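PDB 3IUS: uncharacterized conserved protein from Ruegeria pomeroyi DSS-3, which is of unknown function but, as a member of the NAD-dependent epimerase/dehydratase family, probably binds a nicotinamide dinucleotide in a Rossmann-type domain. Local coordinates for residues R96-L101 / N143-V148; P79-L84 / Q136-V141; I170-K175 / L228-A233; A220-L225 / V275-L280. All coordinates share one frame; numbering follows the deposited sequence.

How the contacts relate
Following the chain, the first segment to take part is on helix 79-90: contact 2 closes the loop from 79-84 to 136-141. Contact 1 closes that from 96-101 to 143-148, so the two cross. Contact 1 joins two strands of the Rossmann-type sheet, contact 2 joins two helices that cover it, and Trp-138 ties the pairs together by packing on Tyr-100, Leu-144 and Leu-146. Contacts 3 and 4 follow in series across the chain's centre, about 35 to 41 Å away between centres. They close the loops from 170-175 to 228-233 and from 220-225 to 275-280, whose segments alternate, so they cross. The short step from 220-225 to 228-233 makes them touch, Leu-230 packing on Ala-220.

Contact 1. Residues R96-L101 / N143-V148; sequences RWVGYL and NLPLHV
Leu-144 starts the approach, its CD1 and CG crossing the CG2 branch of Val-98 at about a right angle. Pro-145, centre of an inverse gamma turn, lays CB beside Arg-96 O, and its own carbonyl oxygen takes the first ladder bond, from Val-98 N at 2.9 Å, with the donor well above the carbonyl plane. Leu-146 turns to the same face of the sheet as Val-98 and Tyr-100: its CD1 sits 4.0 Å from Val-98 CG1, and that face is covered by helix 126-140. His-147 does the most. Its backbone N reaches Val-98 O at 2.8 Å, and its ring ND1 reaches the same oxygen at 3.2 Å, in the ring plane, so two donors of one residue hold one carbonyl. With CG beside the backbone N (chi1 -56°), the imidazole lies in an offset stack on the five-membered ring of Trp-97, planes 24° apart. His-147 NE2 bonds to Asp-200 N and Trp-97 NE1 to Ser-195 OG, fixing both rings. His-147 O then accepts from Tyr-100 N, nearly along the C=O axis, and Val-148 pairs with Tyr-100. This is the regular ladder of neighbouring parallel strands in the central sheet of a Rossmann-type fold.

Contact 2. Residues P79-L84 / Q136-V141; sequences PVLAAL and QQWQAV
Two helices of the Rossmann-type domain, both packed against strand 66-69 through Val-80 and Trp-138, meet here at the start of one and the end of the other. Their segment axes run 49° apart and come no nearer than 10.6 Å, so side chains alone bridge the gap, without a hydrogen bond. Val-80 comes first: its CG1, anti to the backbone N, meets the edge of the Trp-138 indole, 4.1 Å from CZ2 and near the ring plane. Leu-81 follows and carries the contact. With CG anti to the carbonyl carbon and beside the backbone N (chi1 -71°), its forked end is laid flat over one indole face. CG rests on the CE2-CZ2 side, 3.6 Å from CE2, while CD2 spreads over the six-membered ring near CZ3 and CH2. CD2 also approaches Val-141 CG2, at 4.3 Å. The indole is held from several sides. Its NE1 bonds to OD1 of Asp-78, whose OD2 takes the backbone N of Leu-81, so one carboxylate ties the ring to the start of helix 79-90; the Tyr-100 ring stacks on the indole too. Gln-137 offers its CB to Leu-81 CD1 as the two chains slide past each other in opposite directions. That same CD1 makes a CH-pi contact with Trp-138, 3.5 Å from the centroid of the five-membered ring and only 6° off its normal.

Contact 3. Residues I170-K175 / L228-A233; sequences IRRIIK and LPLPPA
Pro-231 O is gripped twice, by NE of Arg-172 at 2.7 Å and by NH2 of Arg-172 at 2.9 Å, a side-on hold with the oxygen in the guanidinium plane. The setting is a small two-stranded parallel sheet, 172-174 with 233-235, away from the main sheet, and the bridge between Arg-172 and Ala-233 begins it. One residue further along, Pro-232 O accepts the backbone N of Arg-172 at 2.9 Å, nearly straight at 175° and in the carbonyl plane, so Arg-172 binds two successive proline carbonyls, one with its side chain and one with its backbone. The guanidinium gets there by a bend at chi3 (-62°), and it is sandwiched: Leu-230 CD1 lies over one face and Ala-233 CB over the opposite one. An alanine in place of Arg-172 would remove both side-chain bonds to Pro-231 O and would probably leave the proline-rich loop less firmly held. Gln-216 and Ile-219 of helix 215-226 also touch the arginine. At the start of the segment Ile-170 packs CD1 loosely on Pro-231 CG. Beyond the bridge, Ile-174 sets CG1 against the methyl of Ala-233, 3.7 Å from its CB.

Contact 4. Residues A220-L225 / V275-L280; sequences AYAAEL and VGLEAL
Tyr-221 leaves helix 215-226 with CB directed at helix 273-282 and CG anti to the backbone N (chi1 -165°). From there one edge of the ring faces Leu-277 and Glu-278. On that edge, CD2 meets Leu-277 first, 4.0 Å from its CD2 branch, the two side chains sliding past each other in opposite directions. Next along the same edge, CE2 lies 4.0 Å from Glu-278 CG, close to the ring plane. The phenol oxygen finishes beside the carboxylate: Tyr-221 OH is 3.4 Å from Glu-278 CD. Ring and carboxylate planes stand almost perpendicular, at 87°, and no hydrogen bond links the two groups. Over one ring face sits CG of Leu-225, a turn later on the same helix. Here two helices pack through side chains, their N-to-C directions 39° apart and their segment axes 10.4 Å apart at closest. They probably belong to the C-terminal lobe that binds substrate in extended short-chain dehydrogenase relatives, and Leu-277 also reaches Arg-182 and Tyr-155 of the main sheet. An alanine at Tyr-221 would take away the ring that lies along Leu-277 and Glu-278 and would probably loosen the packing between the helices. Leu-277 CD2 reaches further in, to the backbone N of Ala-222 and the methyl of that alanine. One turn on, Leu-225 CD1 rests on the backbone of helix 273-282, 4.0 Å from Leu-277 O, and close to Leu-277 CB and Glu-278 N as well. The backbone oxygen of Leu-225 accepts a hydrogen bond from NE2 of Gln-281.

Contact 1. Residues R96-L101 / N143-V148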
loop_
_atom_site.group_PDB
_atom_site.type_symbol
_atom_site.label_atom_id
_atom_site.label_comp_id
_atom_site.label_asym_id
_atom_site.label_seq_id
_atom_site.Cartn_x
_atom_site.Cartn_y
_atom_site.Cartn_z
ATOM N N ARG A 96 16.448 5.834 12.399
ATOM C CA ARG A 96 15.806 5.060 13.452
ATOM C C ARG A 96 14.854 4.045 12.839
ATOM O O ARG A 96 14.521 3.033 13.451
ATOM C CB ARG A 96 15.043 5.976 14.411
ATOM C CG ARG A 96 14.114 5.231 15.358
ATOM C CD ARG A 96 13.437 6.169 16.342
ATOM N NE ARG A 96 12.447 5.478 17.161
ATOM C CZ ARG A 96 12.747 4.661 18.164
ATOM N NH1 ARG A 96 14.014 4.421 18.467
ATOM N NH2 ARG A 96 11.781 4.077 18.859
ATOM N N TRP A 97 14.424 4.314 11.614
ATOM C CA TRP A 97 13.386 3.505 11.014
ATOM C C TRP A 97 13.337 3.750 9.516
ATOM O O TRP A 97 13.431 4.889 9.066
ATOM C CB TRP A 97 12.058 3.879 11.660
ATOM C CG TRP A 97 10.846 3.146 11.172
ATOM C CD1 TRP A 97 10.290 2.023 11.717
ATOM C CD2 TRP A 97 10.005 3.516 10.073
ATOM N NE1 TRP A 97 9.161 1.664 11.013
ATOM C CE2 TRP A 97 8.969 2.563 9.996
ATOM C CE3 TRP A 97 10.033 4.555 9.141
ATOM C CZ2 TRP A 97 7.964 2.624 9.027
ATOM C CZ3 TRP A 97 9.038 4.610 8.174
ATOM C CH2 TRP A 97 8.018 3.652 8.130
ATOM N N VAL A 98 13.230 2.666 8.757
ATOM C CA VAL A 98 13.014 2.744 7.321
ATOM C C VAL A 98 11.850 1.840 6.950
ATOM O O VAL A 98 11.806 0.679 7.350
ATOM C CB VAL A 98 14.265 2.311 6.535
ATOM C CG1 VAL A 98 13.945 2.204 5.048
ATOM C CG2 VAL A 98 15.431 3.272 6.797
ATOM N N GLY A 99 10.894 2.363 6.191
ATOM C CA GLY A 99 9.773 1.551 5.777
ATOM C C GLY A 99 9.694 1.437 4.266
ATOM O O GLY A 99 9.652 2.450 3.570
ATOM N N TYR A 100 9.706 0.208 3.761
ATOM C CA TYR A 100 9.476 -0.026 2.343
ATOM C C TYR A 100 8.061 -0.523 2.136
ATOM O O TYR A 100 7.668 -1.541 2.704
ATOM C CB TYR A 100 10.472 -1.036 1.760
ATOM C CG TYR A 100 10.175 -1.358 0.311
ATOM C CD1 TYR A 100 10.376 -0.408 -0.685
ATOM C CD2 TYR A 100 9.672 -2.599 -0.060
ATOM C CE1 TYR A 100 10.089 -0.681 -2.008
ATOM C CE2 TYR A 100 9.386 -2.884 -1.380
ATOM C CZ TYR A 100 9.601 -1.923 -2.351
ATOM O OH TYR A 100 9.313 -2.196 -3.666
ATOM N N LEU A 101 7.287 0.196 1.329
ATOM C CA LEU A 101 5.948 -0.257 0.998
ATOM C C LEU A 101 6.001 -1.251 -0.161
ATOM O O LEU A 101 6.420 -0.913 -1.274
ATOM C CB LEU A 101 5.024 0.919 0.681
ATOM C CG LEU A 101 4.847 1.953 1.804
ATOM C CD1 LEU A 101 3.829 3.018 1.402
ATOM C CD2 LEU A 101 4.442 1.287 3.118
ATOM N N ASN A 143 22.714 -3.147 8.381
ATOM C CA ASN A 143 22.421 -2.288 9.529
ATOM C C ASN A 143 21.322 -1.250 9.314
ATOM O O ASN A 143 21.158 -0.335 10.119
ATOM C CB ASN A 143 23.693 -1.603 10.024
ATOM C CG ASN A 143 24.798 -2.589 10.344
ATOM O OD1 ASN A 143 25.881 -2.527 9.766
ATOM N ND2 ASN A 143 24.525 -3.514 11.256
ATOM N N LEU A 144 20.572 -1.394 8.227
ATOM C CA LEU A 144 19.421 -0.536 7.987
ATOM C C LEU A 144 18.232 -1.031 8.816
ATOM O O LEU A 144 17.921 -2.224 8.802
ATOM C CB LEU A 144 19.083 -0.543 6.495
ATOM C CG LEU A 144 18.291 0.629 5.921
ATOM C CD1 LEU A 144 19.083 1.929 6.018
ATOM C CD2 LEU A 144 17.931 0.335 4.477
ATOM N N PRO A 145 17.569 -0.120 9.551
ATOM C CA PRO A 145 16.400 -0.467 10.373
ATOM C C PRO A 145 15.190 -0.674 9.475
ATOM O O PRO A 145 14.212 0.063 9.592
ATOM C CB PRO A 145 16.177 0.782 11.234
ATOM C CG PRO A 145 17.309 1.725 10.915
ATOM C CD PRO A 145 17.863 1.321 9.597
ATOM N N LEU A 146 15.269 -1.665 8.593
ATOM C CA LEU A 146 14.276 -1.861 7.540
ATOM C C LEU A 146 13.021 -2.577 8.017
ATOM O O LEU A 146 13.085 -3.525 8.796
ATOM C CB LEU A 146 14.890 -2.649 6.379
ATOM C CG LEU A 146 13.905 -2.994 5.262
ATOM C CD1 LEU A 146 13.520 -1.735 4.479
ATOM C CD2 LEU A 146 14.475 -4.064 4.352
ATOM N N HIS A 147 11.874 -2.127 7.516
ATOM C CA HIS A 147 10.603 -2.764 7.791
ATOM C C HIS A 147 9.908 -2.815 6.459
ATOM O O HIS A 147 9.904 -1.824 5.738
ATOM C CB HIS A 147 9.785 -1.941 8.790
ATOM C CG HIS A 147 10.506 -1.681 10.077
ATOM N ND1 HIS A 147 11.546 -0.782 10.175
ATOM C CD2 HIS A 147 10.351 -2.214 11.312
ATOM C CE1 HIS A 147 12.000 -0.772 11.417
ATOM N NE2 HIS A 147 11.292 -1.629 12.128
ATOM N N VAL A 148 9.374 -3.982 6.121
ATOM C CA VAL A 148 8.663 -4.161 4.864
ATOM C C VAL A 148 7.179 -4.307 5.140
ATOM O O VAL A 148 6.768 -5.101 5.989
ATOM C CB VAL A 148 9.165 -5.404 4.104
ATOM C CG1 VAL A 148 8.241 -5.718 2.923
ATOM C CG2 VAL A 148 10.608 -5.201 3.638
#

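Contact 2. Residues P79-L84 / Q136-V141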
loop_
_atom_site.group_PDB
_atom_site.type_symbol
_atom_site.label_atom_id
_atom_site.label_comp_id
_atom_site.label_asym_id
_atom_site.label_seq_id
_atom_site.Cartn_x
_atom_site.Cartn_y
_atom_site.Cartn_z
ATOM N N PRO A 79 14.082 1.830 -7.646
ATOM C CA PRO A 79 14.624 3.068 -8.219
ATOM C C PRO A 79 15.320 3.966 -7.193
ATOM O O PRO A 79 16.267 4.658 -7.557
ATOM C CB PRO A 79 13.378 3.770 -8.779
ATOM C CG PRO A 79 12.361 2.683 -8.932
ATOM C CD PRO A 79 12.624 1.736 -7.817
ATOM N N VAL A 80 14.857 3.966 -5.944
ATOM C CA VAL A 80 15.475 4.785 -4.903
ATOM C C VAL A 80 16.875 4.256 -4.589
ATOM O O VAL A 80 17.836 5.018 -4.525
ATOM C CB VAL A 80 14.620 4.843 -3.613
ATOM C CG1 VAL A 80 15.416 5.454 -2.464
ATOM C CG2 VAL A 80 13.339 5.633 -3.854
ATOM N N LEU A 81 16.988 2.945 -4.416
ATOM C CA LEU A 81 18.290 2.324 -4.183
ATOM C C LEU A 81 19.187 2.468 -5.411
ATOM O O LEU A 81 20.400 2.614 -5.289
ATOM C CB LEU A 81 18.131 0.846 -3.811
ATOM C CG LEU A 81 17.553 0.527 -2.429
ATOM C CD1 LEU A 81 17.347 -0.974 -2.263
ATOM C CD2 LEU A 81 18.448 1.076 -1.327
ATOM N N ALA A 82 18.594 2.426 -6.598
ATOM C CA ALA A 82 19.371 2.538 -7.829
ATOM C C ALA A 82 20.073 3.895 -7.914
ATOM O O ALA A 82 21.202 3.993 -8.398
ATOM C CB ALA A 82 18.481 2.313 -9.050
ATOM N N ALA A 83 19.407 4.936 -7.423
ATOM C CA ALA A 83 19.928 6.294 -7.526
ATOM C C ALA A 83 20.696 6.731 -6.281
ATOM O O ALA A 83 21.583 7.578 -6.360
ATOM C CB ALA A 83 18.796 7.277 -7.820
ATOM N N LEU A 84 20.356 6.151 -5.135
ATOM C CA LEU A 84 20.840 6.668 -3.862
ATOM C C LEU A 84 21.288 5.582 -2.889
ATOM O O LEU A 84 21.559 5.869 -1.726
ATOM C CB LEU A 84 19.750 7.516 -3.204
ATOM C CG LEU A 84 19.524 8.913 -3.782
ATOM C CD1 LEU A 84 18.151 9.438 -3.396
ATOM C CD2 LEU A 84 20.617 9.856 -3.309
ATOM N N GLN A 136 14.327 -7.623 -1.612
ATOM C CA GLN A 136 15.613 -8.272 -1.372
ATOM C C GLN A 136 16.749 -7.259 -1.366
ATOM O O GLN A 136 17.689 -7.362 -0.568
ATOM C CB GLN A 136 15.858 -9.381 -2.408
ATOM C CG GLN A 136 14.952 -10.604 -2.203
ATOM C CD GLN A 136 14.843 -11.506 -3.425
ATOM O OE1 GLN A 136 15.388 -11.213 -4.490
ATOM N NE2 GLN A 136 14.131 -12.615 -3.270
ATOM N N GLN A 137 16.662 -6.279 -2.257
ATOM C CA GLN A 137 17.667 -5.222 -2.323
ATOM C C GLN A 137 17.684 -4.414 -1.026
ATOM O O GLN A 137 18.742 -4.159 -0.452
ATOM C CB GLN A 137 17.427 -4.326 -3.544
ATOM C CG GLN A 137 17.727 -5.020 -4.862
ATOM C CD GLN A 137 17.247 -4.236 -6.077
ATOM O OE1 GLN A 137 16.419 -3.329 -5.967
ATOM N NE2 GLN A 137 17.756 -4.601 -7.247
ATOM N N TRP A 138 16.505 -4.031 -0.553
ATOM C CA TRP A 138 16.404 -3.315 0.712
ATOM C C TRP A 138 16.915 -4.159 1.884
ATOM O O TRP A 138 17.674 -3.673 2.715
ATOM C CB TRP A 138 14.966 -2.850 0.947
ATOM C CG TRP A 138 14.629 -1.630 0.157
ATOM C CD1 TRP A 138 13.837 -1.559 -0.956
ATOM C CD2 TRP A 138 15.076 -0.296 0.416
ATOM N NE1 TRP A 138 13.766 -0.263 -1.405
ATOM C CE2 TRP A 138 14.518 0.533 -0.580
ATOM C CE3 TRP A 138 15.893 0.279 1.393
ATOM C CZ2 TRP A 138 14.753 1.906 -0.625
ATOM C CZ3 TRP A 138 16.127 1.641 1.346
ATOM C CH2 TRP A 138 15.557 2.439 0.344
ATOM N N GLN A 139 16.525 -5.431 1.926
ATOM C CA GLN A 139 16.922 -6.306 3.031
ATOM C C GLN A 139 18.426 -6.591 3.054
ATOM O O GLN A 139 18.949 -7.077 4.056
ATOM C CB GLN A 139 16.133 -7.622 3.001
ATOM C CG GLN A 139 14.646 -7.482 3.328
ATOM C CD GLN A 139 14.368 -7.464 4.822
ATOM O OE1 GLN A 139 15.288 -7.387 5.635
ATOM N NE2 GLN A 139 13.094 -7.542 5.190
ATOM N N ALA A 140 19.116 -6.288 1.958
ATOM C CA ALA A 140 20.559 -6.530 1.881
ATOM C C ALA A 140 21.408 -5.402 2.470
ATOM O O ALA A 140 22.585 -5.604 2.774
ATOM C CB ALA A 140 20.978 -6.811 0.446
ATOM N N VAL A 141 20.815 -4.223 2.630
ATOM C CA VAL A 141 21.540 -3.062 3.149
ATOM C C VAL A 141 21.934 -3.273 4.613
ATOM O O VAL A 141 21.088 -3.275 5.499
ATOM C CB VAL A 141 20.713 -1.768 3.030
ATOM C CG1 VAL A 141 21.554 -0.566 3.412
ATOM C CG2 VAL A 141 20.159 -1.605 1.609
#

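Contact 3. Residues I170-K175 / L228-A233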
loop_
_atom_site.group_PDB
_atom_site.type_symbol
_atom_site.label_atom_id
_atom_site.label_comp_id
_atom_site.label_asym_id
_atom_site.label_seq_id
_atom_site.Cartn_x
_atom_site.Cartn_y
_atom_site.Cartn_z
ATOM N N ILE A 170 -19.889 -0.334 -16.131
ATOM C CA ILE A 170 -19.409 -1.076 -14.967
ATOM C C ILE A 170 -19.936 -2.505 -15.001
ATOM O O ILE A 170 -21.114 -2.741 -15.272
ATOM C CB ILE A 170 -19.834 -0.416 -13.640
ATOM C CG1 ILE A 170 -21.252 0.148 -13.757
ATOM C CG2 ILE A 170 -18.853 0.678 -13.251
ATOM C CD1 ILE A 170 -21.800 0.708 -12.461
ATOM N N ARG A 171 -19.056 -3.458 -14.728
ATOM C CA ARG A 171 -19.430 -4.862 -14.778
ATOM C C ARG A 171 -18.752 -5.624 -13.651
ATOM O O ARG A 171 -17.665 -5.258 -13.207
ATOM C CB ARG A 171 -19.058 -5.458 -16.138
ATOM C CG ARG A 171 -17.661 -5.084 -16.608
ATOM C CD ARG A 171 -17.639 -4.741 -18.093
ATOM N NE ARG A 171 -17.630 -5.918 -18.959
ATOM C CZ ARG A 171 -16.531 -6.578 -19.314
ATOM N NH1 ARG A 171 -15.343 -6.187 -18.861
ATOM N NH2 ARG A 171 -16.617 -7.635 -20.113
ATOM N N ARG A 172 -19.412 -6.672 -13.176
ATOM C CA ARG A 172 -18.835 -7.512 -12.136
ATOM C C ARG A 172 -18.220 -8.752 -12.772
ATOM O O ARG A 172 -18.926 -9.577 -13.349
ATOM C CB ARG A 172 -19.894 -7.886 -11.092
ATOM C CG ARG A 172 -20.361 -6.707 -10.239
ATOM C CD ARG A 172 -21.450 -7.102 -9.251
ATOM N NE ARG A 172 -22.643 -7.588 -9.940
ATOM C CZ ARG A 172 -23.174 -8.790 -9.752
ATOM N NH1 ARG A 172 -22.629 -9.623 -8.872
ATOM N NH2 ARG A 172 -24.258 -9.149 -10.426
ATOM N N ILE A 173 -16.897 -8.871 -12.681
ATOM C CA ILE A 173 -16.194 -10.020 -13.236
ATOM C C ILE A 173 -16.216 -11.175 -12.246
ATOM O O ILE A 173 -15.737 -11.043 -11.114
ATOM C CB ILE A 173 -14.723 -9.685 -13.561
ATOM C CG1 ILE A 173 -14.628 -8.424 -14.423
ATOM C CG2 ILE A 173 -14.039 -10.869 -14.225
ATOM C CD1 ILE A 173 -15.340 -8.530 -15.752
ATOM N N ILE A 174 -16.747 -12.314 -12.678
ATOM C CA ILE A 174 -16.885 -13.476 -11.804
ATOM C C ILE A 174 -15.847 -14.569 -12.075
ATOM O O ILE A 174 -15.944 -15.297 -13.051
ATOM C CB ILE A 174 -18.299 -14.084 -11.912
ATOM C CG1 ILE A 174 -19.360 -12.994 -11.787
ATOM C CG2 ILE A 174 -18.508 -15.155 -10.849
ATOM C CD1 ILE A 174 -19.326 -12.281 -10.456
ATOM N N LYS A 175 -14.840 -14.681 -11.207
ATOM C CA LYS A 175 -13.901 -15.791 -11.275
ATOM C C LYS A 175 -14.181 -16.685 -10.075
ATOM O O LYS A 175 -14.100 -16.226 -8.933
ATOM C CB LYS A 175 -12.458 -15.283 -11.192
ATOM C CG LYS A 175 -11.409 -16.384 -11.106
ATOM C CD LYS A 175 -11.001 -16.868 -12.482
ATOM C CE LYS A 175 -10.011 -18.018 -12.404
ATOM N NZ LYS A 175 -8.761 -17.660 -11.690
ATOM N N LEU A 228 -28.844 1.742 -5.870
ATOM C CA LEU A 228 -28.749 1.534 -7.308
ATOM C C LEU A 228 -28.847 0.055 -7.692
ATOM O O LEU A 228 -28.599 -0.820 -6.877
ATOM C CB LEU A 228 -27.445 2.125 -7.836
ATOM C CG LEU A 228 -27.311 3.634 -7.637
ATOM C CD1 LEU A 228 -25.940 4.102 -8.078
ATOM C CD2 LEU A 228 -28.409 4.365 -8.414
ATOM N N PRO A 229 -29.221 -0.225 -8.947
ATOM C CA PRO A 229 -29.345 -1.617 -9.392
ATOM C C PRO A 229 -28.015 -2.353 -9.338
ATOM O O PRO A 229 -26.969 -1.754 -9.584
ATOM C CB PRO A 229 -29.794 -1.476 -10.847
ATOM C CG PRO A 229 -30.420 -0.120 -10.925
ATOM C CD PRO A 229 -29.601 0.725 -10.003
ATOM N N LEU A 230 -28.069 -3.643 -9.029
ATOM C CA LEU A 230 -26.888 -4.494 -9.047
ATOM C C LEU A 230 -26.325 -4.558 -10.465
ATOM O O LEU A 230 -27.003 -5.015 -11.387
ATOM C CB LEU A 230 -27.257 -5.895 -8.555
ATOM C CG LEU A 230 -26.200 -6.995 -8.622
ATOM C CD1 LEU A 230 -25.028 -6.663 -7.709
ATOM C CD2 LEU A 230 -26.814 -8.336 -8.246
ATOM N N PRO A 231 -25.087 -4.077 -10.650
ATOM C CA PRO A 231 -24.446 -4.136 -11.967
ATOM C C PRO A 231 -24.421 -5.566 -12.502
ATOM O O PRO A 231 -24.334 -6.511 -11.713
ATOM C CB PRO A 231 -23.020 -3.652 -11.685
ATOM C CG PRO A 231 -23.149 -2.817 -10.456
ATOM C CD PRO A 231 -24.215 -3.460 -9.633
ATOM N N PRO A 232 -24.504 -5.727 -13.831
ATOM C CA PRO A 232 -24.512 -7.062 -14.445
ATOM C C PRO A 232 -23.192 -7.796 -14.234
ATOM O O PRO A 232 -22.136 -7.164 -14.159
ATOM C CB PRO A 232 -24.705 -6.765 -15.933
ATOM C CG PRO A 232 -24.219 -5.374 -16.116
ATOM C CD PRO A 232 -24.484 -4.646 -14.833
ATOM N N ALA A 233 -23.260 -9.120 -14.146
ATOM C CA ALA A 233 -22.064 -9.933 -13.982
ATOM C C ALA A 233 -21.660 -10.594 -15.300
ATOM O O ALA A 233 -22.500 -10.888 -16.153
ATOM C CB ALA A 233 -22.276 -10.982 -12.899
#

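Contact 4. Residues A220-L225 / V275-L280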
loop_
_atom_site.group_PDB
_atom_site.type_symbol
_atom_site.label_atom_id
_atom_site.label_comp_id
_atom_site.label_asym_id
_atom_site.label_seq_id
_atom_site.Cartn_x
_atom_site.Cartn_y
_atom_site.Cartn_z
ATOM N N ALA A 220 -21.059 -4.808 -5.632
ATOM C CA ALA A 220 -22.454 -5.031 -5.276
ATOM C C ALA A 220 -22.865 -4.229 -4.041
ATOM O O ALA A 220 -23.931 -3.635 -4.004
ATOM C CB ALA A 220 -22.720 -6.520 -5.058
ATOM N N TYR A 221 -22.012 -4.216 -3.019
ATOM C CA TYR A 221 -22.370 -3.547 -1.772
ATOM C C TYR A 221 -22.435 -2.031 -1.935
ATOM O O TYR A 221 -23.284 -1.370 -1.335
ATOM C CB TYR A 221 -21.402 -3.924 -0.638
ATOM C CG TYR A 221 -21.936 -3.546 0.723
ATOM C CD1 TYR A 221 -23.168 -4.024 1.161
ATOM C CD2 TYR A 221 -21.219 -2.709 1.571
ATOM C CE1 TYR A 221 -23.668 -3.679 2.401
ATOM C CE2 TYR A 221 -21.714 -2.357 2.810
ATOM C CZ TYR A 221 -22.934 -2.851 3.224
ATOM O OH TYR A 221 -23.430 -2.506 4.458
ATOM N N ALA A 222 -21.541 -1.482 -2.748
ATOM C CA ALA A 222 -21.539 -0.053 -3.024
ATOM C C ALA A 222 -22.860 0.323 -3.703
ATOM O O ALA A 222 -23.490 1.320 -3.356
ATOM C CB ALA A 222 -20.358 0.317 -3.906
ATOM N N ALA A 223 -23.286 -0.503 -4.649
ATOM C CA ALA A 223 -24.556 -0.258 -5.348
ATOM C C ALA A 223 -25.727 -0.325 -4.367
ATOM O O ALA A 223 -26.616 0.527 -4.374
ATOM C CB ALA A 223 -24.745 -1.254 -6.476
ATOM N N GLU A 224 -25.716 -1.340 -3.516
ATOM C CA GLU A 224 -26.741 -1.496 -2.493
ATOM C C GLU A 224 -26.852 -0.248 -1.607
ATOM O O GLU A 224 -27.942 0.264 -1.378
ATOM C CB GLU A 224 -26.446 -2.738 -1.650
ATOM C CG GLU A 224 -27.450 -3.019 -0.547
ATOM C CD GLU A 224 -27.075 -4.239 0.282
ATOM O OE1 GLU A 224 -26.327 -5.099 -0.229
ATOM O OE2 GLU A 224 -27.527 -4.336 1.442
ATOM N N LEU A 225 -25.719 0.228 -1.096
ATOM C CA LEU A 225 -25.697 1.429 -0.262
ATOM C C LEU A 225 -26.270 2.664 -0.958
ATOM O O LEU A 225 -26.861 3.536 -0.313
ATOM C CB LEU A 225 -24.273 1.718 0.205
ATOM C CG LEU A 225 -23.758 0.762 1.274
ATOM C CD1 LEU A 225 -22.275 1.001 1.550
ATOM C CD2 LEU A 225 -24.573 0.896 2.554
ATOM N N VAL A 275 -17.880 -2.164 6.591
ATOM C CA VAL A 275 -17.807 -1.022 7.499
ATOM C C VAL A 275 -17.013 0.121 6.871
ATOM O O VAL A 275 -17.328 1.297 7.082
ATOM C CB VAL A 275 -17.229 -1.397 8.885
ATOM C CG1 VAL A 275 -18.267 -2.167 9.696
ATOM C CG2 VAL A 275 -15.974 -2.204 8.732
ATOM N N GLY A 276 -15.993 -0.228 6.091
ATOM C CA GLY A 276 -15.227 0.766 5.361
ATOM C C GLY A 276 -16.089 1.509 4.347
ATOM O O GLY A 276 -16.045 2.738 4.250
ATOM N N LEU A 277 -16.876 0.761 3.588
ATOM C CA LEU A 277 -17.738 1.358 2.568
ATOM C C LEU A 277 -18.854 2.229 3.140
ATOM O O LEU A 277 -19.196 3.269 2.568
ATOM C CB LEU A 277 -18.330 0.284 1.644
ATOM C CG LEU A 277 -17.660 0.117 0.277
ATOM C CD1 LEU A 277 -16.182 -0.078 0.448
ATOM C CD2 LEU A 277 -18.262 -1.035 -0.529
ATOM N N GLU A 278 -19.439 1.797 4.250
ATOM C CA GLU A 278 -20.493 2.574 4.885
ATOM C C GLU A 278 -19.957 3.926 5.352
ATOM O O GLU A 278 -20.616 4.949 5.190
ATOM C CB GLU A 278 -21.115 1.792 6.041
ATOM C CG GLU A 278 -21.682 0.450 5.608
ATOM C CD GLU A 278 -22.311 -0.328 6.746
ATOM O OE1 GLU A 278 -23.453 0.007 7.133
ATOM O OE2 GLU A 278 -21.671 -1.282 7.240
ATOM N N ALA A 279 -18.753 3.920 5.926
ATOM C CA ALA A 279 -18.103 5.153 6.358
ATOM C C ALA A 279 -17.705 6.053 5.190
ATOM O O ALA A 279 -17.851 7.271 5.259
ATOM C CB ALA A 279 -16.876 4.835 7.214
ATOM N N LEU A 280 -17.184 5.448 4.124
ATOM C CA LEU A 280 -16.771 6.195 2.940
ATOM C C LEU A 280 -17.943 6.920 2.297
ATOM O O LEU A 280 -17.823 8.074 1.887
ATOM C CB LEU A 280 -16.112 5.271 1.914
ATOM C CG LEU A 280 -14.584 5.313 1.870
ATOM C CD1 LEU A 280 -14.012 4.926 3.216
ATOM C CD2 LEU A 280 -14.035 4.416 0.766
#